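Local coordinates for protein PTS-dependent dihydroxyacetone kinase, ADP-binding subunit DhaL (Lactococcus lactis subsp. lactis, PDB 3CR3) that carries the ADP/ATP nucleotide that takes a phosphoryl group from DhaM and passes it to dihydroxyacetone bound on DhaK, at residues A[132-135]-A[136-139]. Residues are numbered along the deposited sequence; the frame is centred on the assembly and turned at random.
Sequences LNDL and QTDS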
# COMPACT_ATOMS: atom_id res chain seq x y z
N LEU A 132 -10.11 -32.39 -18.47
CA LEU A 132 -11.39 -33.02 -18.07
C LEU A 132 -12.31 -33.24 -19.27
O LEU A 132 -12.88 -34.32 -19.44
CB LEU A 132 -12.12 -32.19 -17.01
CG LEU A 132 -13.53 -32.63 -16.59
CD1 LEU A 132 -13.48 -33.97 -15.84
CD2 LEU A 132 -14.17 -31.56 -15.74
N ASN A 133 -12.47 -32.21 -20.08
CA ASN A 133 -13.29 -32.32 -21.29
C ASN A 133 -12.81 -33.50 -22.14
O ASN A 133 -13.62 -34.31 -22.58
CB ASN A 133 -13.28 -31.00 -22.08
CG ASN A 133 -14.21 -29.93 -21.48
OD1 ASN A 133 -15.23 -30.25 -20.85
ND2 ASN A 133 -13.88 -28.66 -21.69
N ASP A 134 -11.49 -33.61 -22.31
CA ASP A 134 -10.88 -34.71 -23.07
C ASP A 134 -11.18 -36.09 -22.46
O ASP A 134 -11.53 -37.03 -23.18
CB ASP A 134 -9.36 -34.50 -23.20
CG ASP A 134 -8.99 -33.51 -24.30
OD1 ASP A 134 -9.89 -33.15 -25.10
OD2 ASP A 134 -7.81 -33.10 -24.37
N LEU A 135 -11.04 -36.20 -21.14
CA LEU A 135 -11.37 -37.45 -20.43
C LEU A 135 -12.83 -37.84 -20.64
O LEU A 135 -13.14 -39.01 -20.83
CB LEU A 135 -11.05 -37.34 -18.93
CG LEU A 135 -9.60 -37.18 -18.46
CD1 LEU A 135 -9.57 -36.79 -16.98
CD2 LEU A 135 -8.76 -38.44 -18.71
N GLN A 136 -13.72 -36.86 -20.62
CA GLN A 136 -15.16 -37.07 -20.81
C GLN A 136 -15.53 -37.43 -22.25
O GLN A 136 -16.64 -37.91 -22.52
CB GLN A 136 -15.94 -35.83 -20.32
CG GLN A 136 -16.21 -35.82 -18.81
CD GLN A 136 -16.60 -34.44 -18.25
OE1 GLN A 136 -16.87 -33.49 -18.99
NE2 GLN A 136 -16.64 -34.35 -16.91
N THR A 137 -14.60 -37.20 -23.16
CA THR A 137 -14.79 -37.54 -24.57
C THR A 137 -13.78 -38.60 -25.00
O THR A 137 -13.58 -38.84 -26.19
CB THR A 137 -14.68 -36.29 -25.48
OG1 THR A 137 -13.45 -35.60 -25.20
CG2 THR A 137 -15.85 -35.33 -25.24
N ASP A 138 -13.18 -39.25 -24.00
CA ASP A 138 -12.14 -40.27 -24.18
C ASP A 138 -11.13 -39.89 -25.25
O ASP A 138 -10.92 -40.62 -26.22
CB ASP A 138 -12.77 -41.63 -24.50
CG ASP A 138 -11.75 -42.76 -24.48
OD1 ASP A 138 -10.82 -42.73 -23.62
OD2 ASP A 138 -11.88 -43.67 -25.32
N SER A 139 -10.50 -38.73 -25.07
CA SER A 139 -9.58 -38.18 -26.05
C SER A 139 -8.40 -37.48 -25.39
O SER A 139 -7.71 -36.69 -26.01
CB SER A 139 -10.32 -37.22 -27.00
OG SER A 139 -10.89 -36.14 -26.28
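With chi1 at 53° in T137 and 61° in S139, each hydroxyl sits between its own backbone N and carbonyl carbon and is turned back over the last turn of helix 125-136. T137 OG1 lies 2.9 Å from N133 O, and S139 OG lies 2.8 Å from T137 OG1 and 3.3 Å from D134 O; which acceptors these two protons choose is not settled. The backbone closes the helix in a Schellman motif. S139 N bonds D134 O at 2.7 Å, D138 N bonds L135 O at 3.2 Å, and D138 takes the positive phi (43°) that turns the chain away. D134 O also accepts T137 N, and the two amides approach from opposite faces of its carbonyl plane. Two carbonyls back, L132 O takes Q136 N at 2.9 Å in an ordinary i to i+4 bond. The side chain of Q136, extended beyond CG, runs back across L132, and Q136 NE2 lies 3.4 Å from L132 CD1 and close to L132 CG as well. Were L132 cut back to an alanine, the Q136 amide would probably lose this apolar rest and a gap would open against I104 and Y105 of helix 100-115, which the leucine also touches. L135 packs on I104 as well, while D134 OD2 makes a weak hydrogen bond to N144 ND2 in helix 142-151. Far from the nucleotide and magnesium sites, the turn links helices 125-136 and 142-151. Its chemistry implies that D134 O and L135 O, at the helix end, are met by the amides of T137, D138 and S139, to which the hydroxyls of T137 and S139 probably add.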